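Side-chain contacts in Di-haem cytochrome c peroxidase family protein (Burkholderia thailandensis E264, PDB 6NX0), which probably acts as a cytochrome c peroxidase, carrying two covalently bound c-type hemes that can reach an unusually stable bis-Fe(IV) state: residues A[167-172]-A[320-325]; A[355-358]-A[362-365]. All blocks are in the same frame, centred on the assembly; numbering follows the deposited sequence.

Contact 1: residues A[167-172]-A[320-325]; sequences RYVPRR and TDFGYD. With HEC (heme c), chain C.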
loop_
_atom_site.group_PDB
_atom_site.type_symbol
_atom_site.label_atom_id
_atom_site.label_comp_id
_atom_site.label_asym_id
_atom_site.label_seq_id
_atom_site.Cartn_x
_atom_site.Cartn_y
_atom_site.Cartn_z
ATOM N N ARG A 167 -1.845 10.187 1.164
ATOM C CA ARG A 167 -2.461 11.138 2.081
ATOM C C ARG A 167 -3.914 10.804 2.386
ATOM O O ARG A 167 -4.468 11.328 3.365
ATOM C CB ARG A 167 -2.346 12.558 1.515
ATOM C CG ARG A 167 -3.234 12.857 0.316
ATOM C CD ARG A 167 -3.003 14.302 -0.151
ATOM N NE ARG A 167 -3.951 14.711 -1.173
ATOM C CZ ARG A 167 -4.008 15.932 -1.693
ATOM N NH1 ARG A 167 -3.157 16.849 -1.281
ATOM N NH2 ARG A 167 -4.917 16.241 -2.629
ATOM N N TYR A 168 -4.541 9.933 1.611
ATOM C CA TYR A 168 -5.920 9.546 1.852
ATOM C C TYR A 168 -6.057 8.307 2.737
ATOM O O TYR A 168 -7.183 7.920 3.035
ATOM C CB TYR A 168 -6.643 9.300 0.524
ATOM C CG TYR A 168 -6.743 10.541 -0.325
ATOM C CD1 TYR A 168 -7.695 11.509 -0.064
ATOM C CD2 TYR A 168 -5.859 10.761 -1.375
ATOM C CE1 TYR A 168 -7.755 12.666 -0.818
ATOM C CE2 TYR A 168 -5.930 11.912 -2.133
ATOM C CZ TYR A 168 -6.879 12.848 -1.849
ATOM O OH TYR A 168 -6.971 14.016 -2.566
ATOM N N VAL A 169 -4.961 7.685 3.159
ATOM C CA VAL A 169 -5.052 6.565 4.098
ATOM C C VAL A 169 -5.448 7.129 5.461
ATOM O O VAL A 169 -4.662 7.860 6.064
ATOM C CB VAL A 169 -3.739 5.777 4.192
ATOM C CG1 VAL A 169 -3.933 4.632 5.196
ATOM C CG2 VAL A 169 -3.289 5.257 2.810
ATOM N N PRO A 170 -6.626 6.804 5.982
ATOM C CA PRO A 170 -7.059 7.398 7.251
ATOM C C PRO A 170 -6.365 6.747 8.442
ATOM O O PRO A 170 -5.719 5.703 8.345
ATOM C CB PRO A 170 -8.560 7.138 7.266
ATOM C CG PRO A 170 -8.757 5.939 6.428
ATOM C CD PRO A 170 -7.655 5.926 5.405
ATOM N N ARG A 171 -6.480 7.419 9.582
ATOM C CA ARG A 171 -6.071 6.790 10.826
ATOM C C ARG A 171 -6.877 5.506 11.037
ATOM O O ARG A 171 -7.967 5.325 10.492
ATOM C CB ARG A 171 -6.254 7.756 12.007
ATOM C CG ARG A 171 -5.207 8.890 12.075
ATOM C CD ARG A 171 -5.350 9.789 13.363
ATOM N NE ARG A 171 -5.684 8.960 14.528
ATOM C CZ ARG A 171 -6.730 9.137 15.336
ATOM N NH1 ARG A 171 -7.547 10.179 15.194
ATOM N NH2 ARG A 171 -6.945 8.274 16.326
ATOM N N ARG A 172 -6.336 4.615 11.875
ATOM C CA ARG A 172 -7.025 3.372 12.180
ATOM C C ARG A 172 -8.357 3.639 12.861
ATOM O O ARG A 172 -8.449 4.488 13.746
ATOM C CB ARG A 172 -6.175 2.481 13.102
ATOM C CG ARG A 172 -4.878 1.936 12.524
ATOM C CD ARG A 172 -4.213 1.030 13.567
ATOM N NE ARG A 172 -3.710 1.806 14.695
ATOM C CZ ARG A 172 -2.436 2.047 14.974
ATOM N NH1 ARG A 172 -1.458 1.563 14.221
ATOM N NH2 ARG A 172 -2.127 2.767 16.046
ATOM N N THR A 320 -9.840 1.626 -3.339
ATOM C CA THR A 320 -9.773 0.945 -2.069
ATOM C C THR A 320 -10.668 1.699 -1.105
ATOM O O THR A 320 -10.823 2.919 -1.208
ATOM C CB THR A 320 -8.353 0.861 -1.489
ATOM O OG1 THR A 320 -8.477 0.245 -0.200
ATOM C CG2 THR A 320 -7.704 2.233 -1.375
ATOM N N ASP A 321 -11.250 0.949 -0.179
ATOM C CA ASP A 321 -11.944 1.528 0.959
ATOM C C ASP A 321 -11.063 1.599 2.196
ATOM O O ASP A 321 -11.535 2.013 3.261
ATOM C CB ASP A 321 -13.237 0.742 1.245
ATOM C CG ASP A 321 -13.001 -0.710 1.639
ATOM O OD1 ASP A 321 -11.833 -1.182 1.668
ATOM O OD2 ASP A 321 -14.024 -1.402 1.910
ATOM N N PHE A 322 -9.775 1.256 2.060
ATOM C CA PHE A 322 -8.806 1.187 3.158
ATOM C C PHE A 322 -9.203 0.190 4.227
ATOM O O PHE A 322 -8.681 0.251 5.350
ATOM C CB PHE A 322 -8.561 2.570 3.760
ATOM C CG PHE A 322 -8.143 3.583 2.721
ATOM C CD1 PHE A 322 -6.855 3.562 2.193
ATOM C CD2 PHE A 322 -9.049 4.498 2.219
ATOM C CE1 PHE A 322 -6.468 4.482 1.203
ATOM C CE2 PHE A 322 -8.658 5.410 1.227
ATOM C CZ PHE A 322 -7.360 5.385 0.733
ATOM N N GLY A 323 -10.061 -0.760 3.860
ATOM C CA GLY A 323 -10.376 -1.894 4.697
ATOM C C GLY A 323 -9.384 -3.018 4.517
ATOM O O GLY A 323 -8.366 -2.885 3.840
ATOM N N TYR A 324 -9.694 -4.142 5.157
ATOM C CA TYR A 324 -8.814 -5.304 5.247
ATOM C C TYR A 324 -9.537 -6.552 4.776
ATOM O O TYR A 324 -10.714 -6.760 5.088
ATOM C CB TYR A 324 -8.328 -5.506 6.704
ATOM C CG TYR A 324 -7.355 -4.432 7.117
ATOM C CD1 TYR A 324 -7.780 -3.160 7.511
ATOM C CD2 TYR A 324 -5.978 -4.675 7.077
ATOM C CE1 TYR A 324 -6.865 -2.169 7.834
ATOM C CE2 TYR A 324 -5.080 -3.705 7.397
ATOM C CZ TYR A 324 -5.511 -2.457 7.791
ATOM O OH TYR A 324 -4.536 -1.526 8.095
ATOM N N ASP A 325 -8.839 -7.389 4.016
ATOM C CA ASP A 325 -9.376 -8.693 3.679
ATOM C C ASP A 325 -8.253 -9.699 3.492
ATOM O O ASP A 325 -7.070 -9.363 3.504
ATOM C CB ASP A 325 -10.267 -8.614 2.438
ATOM C CG ASP A 325 -11.559 -9.401 2.615
ATOM O OD1 ASP A 325 -11.504 -10.573 3.066
ATOM O OD2 ASP A 325 -12.630 -8.802 2.367
HETATM FE FE HEC C . -7.707 -6.993 -5.149
HETATM C CHA HEC C . -4.444 -6.663 -4.153
HETATM C CHB HEC C . -6.789 -6.367 -8.398
HETATM C CHC HEC C . -10.810 -7.962 -6.243
HETATM C CHD HEC C . -8.749 -7.255 -1.910
HETATM N NA HEC C . -5.963 -6.537 -6.081
HETATM C C1A HEC C . -4.736 -6.406 -5.459
HETATM C C2A HEC C . -3.759 -6.189 -6.493
HETATM C C3A HEC C . -4.419 -6.005 -7.643
HETATM C C4A HEC C . -5.824 -6.228 -7.411
HETATM C CMA HEC C . -3.820 -5.830 -9.036
HETATM C CAA HEC C . -2.252 -5.942 -6.251
HETATM C CBA HEC C . -1.964 -4.467 -6.034
HETATM C CGA HEC C . -0.538 -4.135 -5.666
HETATM O O1A HEC C . -0.330 -2.933 -5.316
HETATM O O2A HEC C . 0.300 -5.051 -5.434
HETATM N NB HEC C . -8.636 -7.114 -6.936
HETATM C C1B HEC C . -8.082 -6.748 -8.165
HETATM C C2B HEC C . -9.079 -6.969 -9.196
HETATM C C3B HEC C . -10.174 -7.475 -8.631
HETATM C C4B HEC C . -9.926 -7.528 -7.197
HETATM C CMB HEC C . -8.870 -6.603 -10.688
HETATM C CAB HEC C . -11.468 -7.998 -9.305
HETATM C CBB HEC C . -11.141 -9.155 -10.277
HETATM N NC HEC C . -9.463 -7.434 -4.257
HETATM C C1C HEC C . -10.606 -7.878 -4.894
HETATM C C2C HEC C . -11.578 -8.176 -3.880
HETATM C C3C HEC C . -11.047 -7.888 -2.684
HETATM C C4C HEC C . -9.688 -7.450 -2.891
HETATM C CMC HEC C . -13.008 -8.637 -4.239
HETATM C CAC HEC C . -11.784 -7.804 -1.337
HETATM C CBC HEC C . -12.315 -9.211 -0.989
HETATM N ND HEC C . -6.765 -6.907 -3.369
HETATM C C1D HEC C . -7.410 -7.063 -2.137
HETATM C C2D HEC C . -6.404 -7.188 -1.123
HETATM C C3D HEC C . -5.092 -7.103 -1.802
HETATM C C4D HEC C . -5.385 -6.876 -3.191
HETATM C CMD HEC C . -6.608 -7.383 0.375
HETATM C CAD HEC C . -3.709 -7.223 -1.148
HETATM C CBD HEC C . -3.365 -8.697 -1.050
HETATM C CGD HEC C . -1.896 -8.897 -0.778
HETATM O O1D HEC C . -1.123 -7.913 -0.875
HETATM O O2D HEC C . -1.486 -10.086 -0.637
#

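Contact 2: residues A[355-358]-A[362-365]; sequences LRWP and QWCA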
loop_
_atom_site.group_PDB
_atom_site.type_symbol
_atom_site.label_atom_id
_atom_site.label_comp_id
_atom_site.label_asym_id
_atom_site.label_seq_id
_atom_site.Cartn_x
_atom_site.Cartn_y
_atom_site.Cartn_z
ATOM N N LEU A 355 -2.416 -3.703 19.675
ATOM C CA LEU A 355 -3.400 -2.700 20.050
ATOM C C LEU A 355 -4.455 -3.258 20.998
ATOM O O LEU A 355 -5.429 -2.569 21.312
ATOM C CB LEU A 355 -4.072 -2.127 18.787
ATOM C CG LEU A 355 -3.121 -1.492 17.766
ATOM C CD1 LEU A 355 -3.892 -1.034 16.539
ATOM C CD2 LEU A 355 -2.342 -0.339 18.355
ATOM N N ARG A 356 -4.285 -4.506 21.443
ATOM C CA ARG A 356 -5.228 -5.187 22.327
ATOM C C ARG A 356 -6.648 -5.209 21.772
ATOM O O ARG A 356 -7.624 -5.189 22.520
ATOM C CB ARG A 356 -5.185 -4.563 23.728
ATOM C CG ARG A 356 -3.873 -4.841 24.439
ATOM C CD ARG A 356 -3.824 -4.309 25.880
ATOM N NE ARG A 356 -4.833 -4.890 26.774
ATOM C CZ ARG A 356 -4.655 -5.973 27.537
ATOM N NH1 ARG A 356 -3.514 -6.646 27.512
ATOM N NH2 ARG A 356 -5.637 -6.403 28.324
ATOM N N TRP A 357 -6.792 -5.299 20.450
ATOM C CA TRP A 357 -8.098 -5.547 19.883
ATOM C C TRP A 357 -8.595 -6.917 20.338
ATOM O O TRP A 357 -7.805 -7.853 20.460
ATOM C CB TRP A 357 -8.040 -5.538 18.362
ATOM C CG TRP A 357 -7.737 -4.228 17.734
ATOM C CD1 TRP A 357 -7.561 -3.026 18.348
ATOM C CD2 TRP A 357 -7.602 -3.993 16.335
ATOM N NE1 TRP A 357 -7.318 -2.043 17.410
ATOM C CE2 TRP A 357 -7.341 -2.623 16.166
ATOM C CE3 TRP A 357 -7.684 -4.815 15.202
ATOM C CZ2 TRP A 357 -7.146 -2.056 14.912
ATOM C CZ3 TRP A 357 -7.493 -4.239 13.959
ATOM C CH2 TRP A 357 -7.233 -2.879 13.835
ATOM N N PRO A 358 -9.903 -7.086 20.513
ATOM C CA PRO A 358 -10.416 -8.381 20.974
ATOM C C PRO A 358 -10.184 -9.498 19.959
ATOM O O PRO A 358 -10.336 -9.311 18.753
ATOM C CB PRO A 358 -11.914 -8.111 21.188
ATOM C CG PRO A 358 -12.222 -6.932 20.357
ATOM C CD PRO A 358 -10.977 -6.088 20.343
ATOM N N GLN A 362 -8.397 -13.548 14.848
ATOM C CA GLN A 362 -9.427 -13.583 13.821
ATOM C C GLN A 362 -8.980 -12.811 12.594
ATOM O O GLN A 362 -9.531 -13.023 11.507
ATOM C CB GLN A 362 -10.742 -13.005 14.336
ATOM C CG GLN A 362 -10.715 -11.508 14.521
ATOM C CD GLN A 362 -11.947 -10.963 15.232
ATOM O OE1 GLN A 362 -11.860 -10.435 16.354
ATOM N NE2 GLN A 362 -13.093 -11.051 14.569
ATOM N N TRP A 363 -7.983 -11.944 12.753
ATOM C CA TRP A 363 -7.483 -11.084 11.685
ATOM C C TRP A 363 -6.212 -11.618 11.041
ATOM O O TRP A 363 -5.622 -10.922 10.215
ATOM C CB TRP A 363 -7.209 -9.671 12.205
ATOM C CG TRP A 363 -8.384 -9.036 12.868
ATOM C CD1 TRP A 363 -8.489 -8.679 14.190
ATOM C CD2 TRP A 363 -9.625 -8.693 12.257
ATOM N NE1 TRP A 363 -9.730 -8.137 14.435
ATOM C CE2 TRP A 363 -10.447 -8.136 13.265
ATOM C CE3 TRP A 363 -10.125 -8.805 10.959
ATOM C CZ2 TRP A 363 -11.736 -7.686 13.004
ATOM C CZ3 TRP A 363 -11.399 -8.369 10.704
ATOM C CH2 TRP A 363 -12.197 -7.816 11.715
ATOM N N CYS A 364 -5.742 -12.800 11.413
ATOM C CA CYS A 364 -4.587 -13.357 10.725
ATOM C C CYS A 364 -4.955 -13.629 9.273
ATOM O O CYS A 364 -6.055 -14.100 8.969
ATOM C CB CYS A 364 -4.089 -14.619 11.426
ATOM S SG CYS A 364 -3.213 -14.298 13.011
ATOM N N ALA A 365 -4.034 -13.286 8.380
ATOM C CA ALA A 365 -4.128 -13.349 6.918
ATOM C C ALA A 365 -4.838 -12.128 6.333
ATOM O O ALA A 365 -4.904 -12.017 5.096
ATOM C CB ALA A 365 -4.805 -14.631 6.401
HETATM O O HOH W 1 -10.734 -7.287 17.014
#

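Contact 1: residues A[167-172]-A[320-325]
V169 and F322 bring the backbones nearest, their CA atoms 6.6 Å apart, where the end of a 3-10 turn at 167-168 runs into a loop beside the turn that precedes strand 324-325. The contact joins the two cytochrome c family regions of this diheme peroxidase, and F322 supplies the ring at its centre. With CG anti to the carbonyl carbon (chi1 -55°), its ring lays one face on the chain of 168-170. Two CH-pi contacts identify that face: P170 CD stands 4.0 Å from the ring centroid, 26° off the normal, and V169 CA 4.2 Å away on the same side. Y168 O lies over the rim, 3.4 Å from F322 CE2, while V169 CG2 reaches F322 CE1 at 3.6 Å. T320 CG2 rests against the opposite face, so the ring is sandwiched. Its base is fixed by an ST turn, F322 N to T320 OG1, and the Asx turn of D321 overlaps it. Beyond the ring, V169 touches R368, a residue of the first heme site, whereas D325 belongs to the pocket of a heme c. There the carboxylate comes alongside a heme substituent, D325 OD2 lying 3.4 Å from CBC of the heme.

Contact 2: residues A[355-358]-A[362-365]
W357 and W363 meet as an offset edge-to-face pair across a loop that follows the Schellman motif ending helix 348-354. In that motif R356, with positive phi, is the C-prime residue, and W357 N bonds back to A352 O. The evidence for the aromatic geometry is the interplanar angle of 80° and the 5.7 Å between the centroid of the six-membered ring of W357 and that of the five-membered ring of W363. W357 presents its edge toward the face of W363. The nearest atoms are on the pyrrole side of W363: W357 CE3 lies 4.0 Å from W363 NE1 and 4.1 Å from W363 CD1. Both side chains start out toward the facing segment, and with CG anti to the carbonyl carbon in each (chi1 -67° for W357) the two indoles are directed at each other and cross at about a right angle.

Around the pair, W357 is buried, packing on L348, A352 and P185 and meeting F174 edge-to-face; its own NE1 is bonded to T81 OG1. W363 shares L348, A352 and P185, so the two indoles rest on the same helix and strand. Q362 CG packs over the face of the W363 ring opposite W357, 3.4 Å above its plane. Next to W363, C364 is tied by its disulfide to C349 of helix 348-354, which anchors the far end of the loop to that helix. A water closes the polar side: lying in the plane of the W363 indole, it accepts from W363 NE1 at 2.9 Å and donates to P358 O at 2.7 Å.

The centre of contact 1 lies about 9 Å, and that of contact 2 about 19 Å, from the centre of the chain; both are partly buried, but contact 2 includes exposed residues (P358, Q362), and their chemistry differs. Near the centre, a single phenyl ring meets backbone and aliphatic atoms; farther out, two indoles meet at a steep angle and a water links one indole N-H to a proline carbonyl. Contact 1 joins segments distant in sequence, contact 2 the two arms of one short loop. Their centres are 16 Å apart, yet they touch: R172 NE packs 3.4 Å from L355 CD1. Strand 184-186 also serves both, since Y324, W357 and W363 all pack on P185.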